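Local coordinates for protein lectin (Pleurotus ostreatus, PDB 6T0Q) that binds N-acetyl-D-galactosamine and probably galactose, in a chain that carries two calcium ions in carbohydrate-binding-module-like domains, at residues L30-P44 against A173-P187. Residues are numbered along the deposited sequence; the frame is centred on the assembly and turned at random.
Unlike the reference sequence in segment 30-44: S31 (reference Asn), T32 (reference Ala).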
ATOM      1  N   LEU A  30       9.690  34.377 -10.068  1.00 20.82           N
ATOM      2  CA  LEU A  30       8.926  35.546  -9.645  1.00 23.06           C
ATOM      3  C   LEU A  30       8.981  36.687 -10.650  1.00 24.23           C
ATOM      4  O   LEU A  30       8.339  37.721 -10.428  1.00 19.78           O
ATOM      5  CB  LEU A  30       9.438  36.033  -8.288  1.00 17.70           C
ATOM      6  CG  LEU A  30       9.125  35.116  -7.098  1.00 20.33           C
ATOM      7  CD1 LEU A  30       9.768  35.706  -5.856  1.00 20.72           C
ATOM      8  CD2 LEU A  30       7.617  34.972  -6.912  1.00 16.76           C
ATOM      9  N   SER A  31       9.712  36.504 -11.756  1.00 22.29           N
ATOM     10  CA  SER A  31      10.043  37.609 -12.662  1.00 23.51           C
ATOM     11  C   SER A  31       8.805  38.299 -13.218  1.00 24.97           C
ATOM     12  O   SER A  31       8.825  39.512 -13.463  1.00 25.65           O
ATOM     13  CB  SER A  31      10.902  37.095 -13.821  1.00 31.37           C
ATOM     14  OG  SER A  31      12.032  36.389 -13.325  1.00 45.35           O
ATOM     15  N   THR A  32       7.732  37.549 -13.470  1.00 18.67           N
ATOM     16  CA  THR A  32       6.529  38.143 -14.039  1.00 23.36           C
ATOM     17  C   THR A  32       5.484  38.477 -12.985  1.00 24.05           C
ATOM     18  O   THR A  32       4.389  38.931 -13.331  1.00 23.74           O
ATOM     19  CB  THR A  32       5.922  37.222 -15.096  1.00 28.93           C
ATOM     20  OG1 THR A  32       5.452  36.023 -14.475  1.00 35.17           O
ATOM     21  CG2 THR A  32       6.965  36.868 -16.152  1.00 38.29           C
ATOM     22  N   SER A  33       5.797  38.288 -11.710  1.00 17.61           N
ATOM     23  CA  SER A  33       4.790  38.474 -10.679  1.00 18.75           C
ATOM     24  C   SER A  33       4.739  39.927 -10.216  1.00 22.99           C
ATOM     25  O   SER A  33       5.681  40.700 -10.413  1.00 22.67           O
ATOM     26  CB  SER A  33       5.074  37.543  -9.492  1.00 19.55           C
ATOM     27  OG  SER A  33       4.047  37.656  -8.519  1.00 26.93           O
ATOM     28  N   LYS A  34       3.621  40.290  -9.578  1.00 18.12           N
ATOM     29  CA  LYS A  34       3.421  41.625  -9.028  1.00 17.09           C
ATOM     30  C   LYS A  34       3.148  41.565  -7.527  1.00 17.98           C
ATOM     31  O   LYS A  34       2.541  40.616  -7.022  1.00 20.61           O
ATOM     32  CB  LYS A  34       2.240  42.358  -9.705  1.00 19.37           C
ATOM     33  CG  LYS A  34       2.186  42.264 -11.244  1.00 24.73           C
ATOM     34  CD  LYS A  34       3.381  42.947 -11.880  1.00 32.10           C
ATOM     35  CE  LYS A  34       3.322  42.877 -13.415  1.00 40.05           C
ATOM     36  NZ  LYS A  34       4.631  43.278 -14.019  1.00 44.53           N
ATOM     37  N   TRP A  35       3.604  42.599  -6.826  1.00 16.80           N
ATOM     38  CA  TRP A  35       3.196  42.842  -5.447  1.00 17.34           C
ATOM     39  C   TRP A  35       1.775  43.396  -5.431  1.00 20.81           C
ATOM     40  O   TRP A  35       1.450  44.295  -6.213  1.00 19.69           O
ATOM     41  CB  TRP A  35       4.143  43.853  -4.793  1.00 15.14           C
ATOM     42  CG  TRP A  35       5.536  43.343  -4.615  1.00 16.56           C
ATOM     43  CD1 TRP A  35       6.616  43.573  -5.427  1.00 19.25           C
ATOM     44  CD2 TRP A  35       6.002  42.516  -3.544  1.00 17.55           C
ATOM     45  NE1 TRP A  35       7.727  42.925  -4.922  1.00 18.30           N
ATOM     46  CE2 TRP A  35       7.373  42.269  -3.769  1.00 18.92           C
ATOM     47  CE3 TRP A  35       5.387  41.951  -2.418  1.00 17.64           C
ATOM     48  CZ2 TRP A  35       8.142  41.481  -2.909  1.00 22.66           C
ATOM     49  CZ3 TRP A  35       6.155  41.164  -1.562  1.00 23.19           C
ATOM     50  CH2 TRP A  35       7.513  40.940  -1.814  1.00 18.70           C
ATOM     51  N   ILE A  36       0.923  42.887  -4.538  1.00 17.94           N
ATOM     52  CA  ILE A  36      -0.417  43.452  -4.428  1.00 19.58           C
ATOM     53  C   ILE A  36      -0.741  43.775  -2.979  1.00 22.54           C
ATOM     54  O   ILE A  36      -0.229  43.154  -2.037  1.00 18.63           O
ATOM     55  CB  ILE A  36      -1.508  42.539  -5.021  1.00 18.39           C
ATOM     56  CG1 ILE A  36      -1.548  41.188  -4.300  1.00 18.37           C
ATOM     57  CG2 ILE A  36      -1.314  42.393  -6.528  1.00 19.65           C
ATOM     58  CD1 ILE A  36      -2.650  40.250  -4.839  1.00 20.74           C
ATOM     59  N   TRP A  37      -1.597  44.776  -2.817  1.00 19.50           N
ATOM     60  CA  TRP A  37      -2.220  45.091  -1.540  1.00 18.13           C
ATOM     61  C   TRP A  37      -3.598  45.663  -1.869  1.00 22.13           C
ATOM     62  O   TRP A  37      -4.145  45.400  -2.948  1.00 20.37           O
ATOM     63  CB  TRP A  37      -1.298  46.017  -0.716  1.00 14.78           C
ATOM     64  CG  TRP A  37      -1.673  46.081   0.732  1.00 18.58           C
ATOM     65  CD1 TRP A  37      -2.232  47.142   1.390  1.00 21.24           C
ATOM     66  CD2 TRP A  37      -1.553  45.025   1.700  1.00 15.62           C
ATOM     67  NE1 TRP A  37      -2.451  46.816   2.707  1.00 18.71           N
ATOM     68  CE2 TRP A  37      -2.044  45.524   2.923  1.00 19.36           C
ATOM     69  CE3 TRP A  37      -1.066  43.708   1.651  1.00 17.95           C
ATOM     70  CZ2 TRP A  37      -2.066  44.755   4.095  1.00 18.06           C
ATOM     71  CZ3 TRP A  37      -1.082  42.943   2.821  1.00 19.22           C
ATOM     72  CH2 TRP A  37      -1.582  43.473   4.026  1.00 21.69           C
ATOM     73  N   THR A  38      -4.160  46.453  -0.952  1.00 21.86           N
ATOM     74  CA  THR A  38      -5.532  46.935  -1.088  1.00 20.65           C
ATOM     75  C   THR A  38      -5.641  48.270  -1.810  1.00 24.02           C
ATOM     76  O   THR A  38      -6.702  48.577  -2.358  1.00 24.02           O
ATOM     77  CB  THR A  38      -6.182  47.106   0.288  1.00 25.60           C
ATOM     78  OG1 THR A  38      -5.419  48.037   1.063  1.00 43.69           O
ATOM     79  CG2 THR A  38      -6.288  45.763   1.020  1.00 22.44           C
ATOM     80  N   GLY A  39      -4.607  49.099  -1.776  1.00 20.61           N
ATOM     81  CA  GLY A  39      -4.760  50.450  -2.270  1.00 21.77           C
ATOM     82  C   GLY A  39      -5.351  51.411  -1.265  1.00 26.25           C
ATOM     83  O   GLY A  39      -5.672  52.548  -1.631  1.00 21.53           O
ATOM     84  N   GLU A  40      -5.498  50.994  -0.001  1.00 22.47           N
ATOM     85  CA  GLU A  40      -5.910  51.928   1.043  1.00 28.30           C
ATOM     86  C   GLU A  40      -5.000  53.151   1.078  1.00 29.13           C
ATOM     87  O   GLU A  40      -5.461  54.266   1.337  1.00 26.14           O
ATOM     88  CB  GLU A  40      -5.944  51.214   2.393  1.00 25.15           C
ATOM     89  CG  GLU A  40      -7.202  50.333   2.518  1.00 25.71           C
ATOM     90  CD  GLU A  40      -7.092  49.305   3.624  1.00 28.43           C
ATOM     91  OE1 GLU A  40      -6.368  48.299   3.441  1.00 23.91           O
ATOM     92  OE2 GLU A  40      -7.724  49.507   4.682  1.00 28.28           O
ATOM     93  N   ASN A  41      -3.711  52.969   0.792  1.00 22.89           N
ATOM     94  CA  ASN A  41      -2.865  54.094   0.415  1.00 22.42           C
ATOM     95  C   ASN A  41      -2.725  54.073  -1.096  1.00 21.39           C
ATOM     96  O   ASN A  41      -2.168  53.101  -1.635  1.00 23.57           O
ATOM     97  CB  ASN A  41      -1.486  54.014   1.079  1.00 19.77           C
ATOM     98  CG  ASN A  41      -0.660  55.287   0.869  1.00 26.50           C
ATOM     99  OD1 ASN A  41      -0.894  56.043  -0.076  1.00 25.33           O
ATOM    100  ND2 ASN A  41       0.302  55.527   1.752  1.00 23.86           N
ATOM    101  N   PRO A  42      -3.222  55.087  -1.818  1.00 19.95           N
ATOM    102  CA  PRO A  42      -3.119  55.067  -3.285  1.00 25.75           C
ATOM    103  C   PRO A  42      -1.692  55.165  -3.804  1.00 24.34           C
ATOM    104  O   PRO A  42      -1.490  55.009  -5.018  1.00 24.76           O
ATOM    105  CB  PRO A  42      -3.955  56.286  -3.715  1.00 26.71           C
ATOM    106  CG  PRO A  42      -3.806  57.239  -2.551  1.00 25.64           C
ATOM    107  CD  PRO A  42      -3.810  56.347  -1.321  1.00 18.66           C
ATOM    108  N   ILE A  43      -0.704  55.413  -2.949  1.00 23.69           N
ATOM    109  CA  ILE A  43       0.699  55.398  -3.352  1.00 21.53           C
ATOM    110  C   ILE A  43       1.200  53.959  -3.248  1.00 20.32           C
ATOM    111  O   ILE A  43       1.220  53.407  -2.136  1.00 21.41           O
ATOM    112  CB  ILE A  43       1.553  56.325  -2.481  1.00 23.30           C
ATOM    113  CG1 ILE A  43       1.072  57.777  -2.586  1.00 20.75           C
ATOM    114  CG2 ILE A  43       3.021  56.221  -2.896  1.00 21.08           C
ATOM    115  CD1 ILE A  43       1.826  58.705  -1.592  1.00 24.54           C
ATOM    116  N   PRO A  44       1.599  53.328  -4.351  1.00 21.94           N
ATOM    117  CA  PRO A  44       2.120  51.954  -4.272  1.00 21.48           C
ATOM    118  C   PRO A  44       3.434  51.929  -3.504  1.00 23.22           C
ATOM    119  O   PRO A  44       4.312  52.765  -3.717  1.00 22.23           O
ATOM    120  CB  PRO A  44       2.305  51.547  -5.740  1.00 25.02           C
ATOM    121  CG  PRO A  44       2.369  52.838  -6.512  1.00 29.04           C
ATOM    122  CD  PRO A  44       1.579  53.853  -5.728  1.00 24.07           C
ATOM    123  N   ALA A 173      -7.584  43.838  -6.238  1.00 19.73           N
ATOM    124  CA  ALA A 173      -6.325  44.164  -5.577  1.00 19.29           C
ATOM    125  C   ALA A 173      -5.600  45.279  -6.334  1.00 22.56           C
ATOM    126  O   ALA A 173      -5.780  45.457  -7.543  1.00 20.60           O
ATOM    127  CB  ALA A 173      -5.437  42.910  -5.485  1.00 15.22           C
ATOM    128  N   ALA A 174      -4.772  46.041  -5.619  1.00 21.82           N
ATOM    129  CA  ALA A 174      -4.024  47.145  -6.214  1.00 19.95           C
ATOM    130  C   ALA A 174      -2.541  46.792  -6.261  1.00 20.31           C
ATOM    131  O   ALA A 174      -1.941  46.457  -5.230  1.00 18.80           O
ATOM    132  CB  ALA A 174      -4.241  48.452  -5.444  1.00 21.27           C
ATOM    133  N   VAL A 175      -1.956  46.874  -7.458  1.00 19.33           N
ATOM    134  CA  VAL A 175      -0.555  46.518  -7.655  1.00 19.47           C
ATOM    135  C   VAL A 175       0.333  47.514  -6.921  1.00 22.05           C
ATOM    136  O   VAL A 175       0.195  48.733  -7.087  1.00 20.91           O
ATOM    137  CB  VAL A 175      -0.224  46.462  -9.154  1.00 22.91           C
ATOM    138  CG1 VAL A 175       1.296  46.356  -9.377  1.00 19.45           C
ATOM    139  CG2 VAL A 175      -0.961  45.286  -9.817  1.00 19.58           C
ATOM    140  N   GLN A 176       1.241  46.994  -6.087  1.00 18.58           N
ATOM    141  CA  GLN A 176       2.197  47.809  -5.340  1.00 17.61           C
ATOM    142  C   GLN A 176       3.559  47.923  -6.012  1.00 20.99           C
ATOM    143  O   GLN A 176       4.361  48.775  -5.609  1.00 22.77           O
ATOM    144  CB  GLN A 176       2.411  47.230  -3.932  1.00 15.79           C
ATOM    145  CG  GLN A 176       1.123  47.151  -3.112  1.00 17.02           C
ATOM    146  CD  GLN A 176       0.515  48.518  -2.908  1.00 19.01           C
ATOM    147  OE1 GLN A 176       1.124  49.383  -2.270  1.00 21.82           O
ATOM    148  NE2 GLN A 176      -0.680  48.731  -3.464  1.00 19.61           N
ATOM    149  N   GLY A 177       3.846  47.078  -6.992  1.00 22.68           N
ATOM    150  CA  GLY A 177       5.133  47.107  -7.664  1.00 22.45           C
ATOM    151  C   GLY A 177       5.322  45.833  -8.457  1.00 21.05           C
ATOM    152  O   GLY A 177       4.511  44.904  -8.396  1.00 19.69           O
ATOM    153  N   ALA A 178       6.405  45.810  -9.231  1.00 21.11           N
ATOM    154  CA  ALA A 178       6.749  44.647 -10.038  1.00 22.19           C
ATOM    155  C   ALA A 178       8.009  44.003  -9.478  1.00 21.86           C
ATOM    156  O   ALA A 178       8.649  44.530  -8.566  1.00 25.74           O
ATOM    157  CB  ALA A 178       6.948  45.030 -11.517  1.00 21.61           C
ATOM    158  N   TYR A 179       8.356  42.841 -10.033  1.00 19.98           N
ATOM    159  CA  TYR A 179       9.522  42.103  -9.549  1.00 20.07           C
ATOM    160  C   TYR A 179      10.767  42.980  -9.565  1.00 24.01           C
ATOM    161  O   TYR A 179      11.487  43.088  -8.567  1.00 22.93           O
ATOM    162  CB  TYR A 179       9.729  40.859 -10.417  1.00 21.95           C
ATOM    163  CG  TYR A 179      11.001  40.090 -10.144  1.00 24.43           C
ATOM    164  CD1 TYR A 179      11.096  39.238  -9.047  1.00 22.44           C
ATOM    165  CD2 TYR A 179      12.096  40.194 -11.003  1.00 27.16           C
ATOM    166  CE1 TYR A 179      12.260  38.521  -8.802  1.00 22.20           C
ATOM    167  CE2 TYR A 179      13.255  39.485 -10.769  1.00 25.25           C
ATOM    168  CZ  TYR A 179      13.329  38.649  -9.671  1.00 27.81           C
ATOM    169  OH  TYR A 179      14.482  37.941  -9.436  1.00 24.37           O
ATOM    170  N   GLN A 180      11.015  43.637 -10.689  1.00 23.71           N
ATOM    171  CA  GLN A 180      12.224  44.421 -10.893  1.00 32.87           C
ATOM    172  C   GLN A 180      12.024  45.914 -10.653  1.00 36.01           C
ATOM    173  O   GLN A 180      12.970  46.681 -10.844  1.00 42.78           O
ATOM    174  CB  GLN A 180      12.755  44.195 -12.314  1.00 40.77           C
ATOM    175  CG  GLN A 180      11.984  44.942 -13.421  1.00 52.27           C
ATOM    176  CD  GLN A 180      10.468  44.670 -13.440  1.00 55.47           C
ATOM    177  OE1 GLN A 180      10.006  43.514 -13.373  1.00 44.18           O
ATOM    178  NE2 GLN A 180       9.689  45.746 -13.541  1.00 52.80           N
ATOM    179  N   ASN A 181      10.826  46.352 -10.254  1.00 22.41           N
ATOM    180  CA  ASN A 181      10.573  47.773  -9.971  1.00 23.14           C
ATOM    181  C   ASN A 181       9.608  47.863  -8.788  1.00 26.50           C
ATOM    182  O   ASN A 181       8.394  47.942  -8.982  1.00 19.79           O
ATOM    183  CB  ASN A 181      10.016  48.495 -11.201  1.00 25.91           C
ATOM    184  CG  ASN A 181       9.860  50.000 -10.972  1.00 29.45           C
ATOM    185  OD1 ASN A 181      10.517  50.574 -10.110  1.00 31.58           O
ATOM    186  ND2 ASN A 181       8.991  50.637 -11.742  1.00 27.20           N
ATOM    187  N   SER A 182      10.149  47.889  -7.568  1.00 22.01           N
ATOM    188  CA  SER A 182       9.310  48.007  -6.380  1.00 22.38           C
ATOM    189  C   SER A 182      10.166  48.489  -5.218  1.00 22.99           C
ATOM    190  O   SER A 182      11.394  48.485  -5.291  1.00 20.57           O
ATOM    191  CB  SER A 182       8.659  46.667  -6.032  1.00 19.86           C
ATOM    192  OG  SER A 182       9.616  45.850  -5.374  1.00 20.58           O
ATOM    193  N   VAL A 183       9.508  48.886  -4.126  1.00 20.38           N
ATOM    194  CA  VAL A 183      10.288  49.281  -2.958  1.00 19.07           C
ATOM    195  C   VAL A 183      11.034  48.094  -2.369  1.00 19.72           C
ATOM    196  O   VAL A 183      12.021  48.280  -1.651  1.00 18.15           O
ATOM    197  CB  VAL A 183       9.406  49.929  -1.876  1.00 17.72           C
ATOM    198  CG1 VAL A 183       8.852  51.292  -2.365  1.00 14.86           C
ATOM    199  CG2 VAL A 183       8.296  48.983  -1.451  1.00 17.35           C
ATOM    200  N   TRP A 184      10.586  46.876  -2.655  1.00 18.25           N
ATOM    201  CA  TRP A 184      11.170  45.698  -2.030  1.00 22.72           C
ATOM    202  C   TRP A 184      12.389  45.154  -2.763  1.00 26.37           C
ATOM    203  O   TRP A 184      13.214  44.484  -2.135  1.00 23.97           O
ATOM    204  CB  TRP A 184      10.108  44.598  -1.902  1.00 17.39           C
ATOM    205  CG  TRP A 184       8.976  45.033  -1.017  1.00 19.04           C
ATOM    206  CD1 TRP A 184       8.984  45.101   0.359  1.00 19.79           C
ATOM    207  CD2 TRP A 184       7.683  45.498  -1.437  1.00 19.60           C
ATOM    208  NE1 TRP A 184       7.770  45.567   0.810  1.00 21.46           N
ATOM    209  CE2 TRP A 184       6.953  45.809  -0.266  1.00 17.52           C
ATOM    210  CE3 TRP A 184       7.062  45.655  -2.683  1.00 19.42           C
ATOM    211  CZ2 TRP A 184       5.646  46.289  -0.308  1.00 14.80           C
ATOM    212  CZ3 TRP A 184       5.759  46.138  -2.723  1.00 21.32           C
ATOM    213  CH2 TRP A 184       5.064  46.448  -1.538  1.00 18.43           C
ATOM    214  N   GLY A 185      12.530  45.410  -4.060  1.00 23.88           N
ATOM    215  CA  GLY A 185      13.571  44.760  -4.822  1.00 24.51           C
ATOM    216  C   GLY A 185      13.216  43.299  -5.058  1.00 23.24           C
ATOM    217  O   GLY A 185      12.232  42.790  -4.518  1.00 24.33           O
ATOM    218  N   PRO A 186      14.009  42.600  -5.868  1.00 25.25           N
ATOM    219  CA  PRO A 186      13.607  41.250  -6.341  1.00 24.41           C
ATOM    220  C   PRO A 186      13.895  40.179  -5.301  1.00 27.22           C
ATOM    221  O   PRO A 186      15.059  39.950  -4.948  1.00 24.16           O
ATOM    222  CB  PRO A 186      14.472  41.054  -7.598  1.00 26.79           C
ATOM    223  CG  PRO A 186      15.701  41.933  -7.355  1.00 32.05           C
ATOM    224  CD  PRO A 186      15.200  43.124  -6.573  1.00 26.27           C
ATOM    225  N   PRO A 187      12.874  39.487  -4.788  1.00 22.55           N
ATOM    226  CA  PRO A 187      13.141  38.433  -3.800  1.00 19.99           C
ATOM    227  C   PRO A 187      13.968  37.309  -4.408  1.00 23.53           C
ATOM    228  O   PRO A 187      13.778  36.928  -5.566  1.00 24.75           O
ATOM    229  CB  PRO A 187      11.741  37.947  -3.402  1.00 21.85           C
ATOM    230  CG  PRO A 187      10.818  39.092  -3.758  1.00 20.04           C
ATOM    231  CD  PRO A 187      11.429  39.680  -5.009  1.00 18.60           C
TER
HETATM  232  O   HOH W   1       6.988  41.497 -12.529  1.00 27.16           O
HETATM  233  O   HOH W   2      10.746  41.194 -14.411  1.00 32.80           O
HETATM  234  O   HOH W   3      10.177  43.291  -6.122  1.00 23.21           O
HETATM  235  O   HOH W   4      -1.560  51.368  -3.626  1.00 21.01           O
HETATM  236  O   HOH W   5       0.204  51.271  -0.683  1.00 19.62           O
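W37 and A174 anchor an antiparallel two-stranded ribbon by a reciprocal pair of backbone bonds, A174 N to W37 O at 2.8 Å and W37 N to A174 O. I36 lies beside V175 in the non-hydrogen-bonded position; beyond it W35 O receives Q176 N at 2.7 Å, and W35 N donates a hydrogen bond to G177 O. The axes of strands 34-37 and 174-178 run at 142°, well short of a perfectly antiparallel 180°. G39, at positive phi, brings N and CA against A174 CB; glycine suits this backbone shape and the tight spot.

Q176 folds back, bent at chi2 (-61°), until NE2 donates to A174 O at 3.1 Å, reaching it from the face opposite to that used by W37 N. Its CG rests on W37 CB, while OE1 takes G45 N and a water shared with I43 O; a flexible amide that both donates and accepts can thus tie the 38-44 loop to the strand. W35 offers a broad flat face: W184 CE3 lies over it, 3.4 Å from W35 CG, with the planes inclined at 35°, and P187 CG touches W35 CZ2. At the edge, a water accepts from W35 NE1 and also meets S182 OG, giving this buried N-H a partner. Farther along, the flat Y179 ring is clasped between S31 CA on one face and P186 CB on the other, while L30 CB touches Y179 CD1.

W184 NE1 also bonds to D77, a calcium ligand. The ribbon thus joins two sequence-distant strands and their flanking loops in the N-terminal beta-sandwich domain, with W184 as a second-shell residue that probably orients D77.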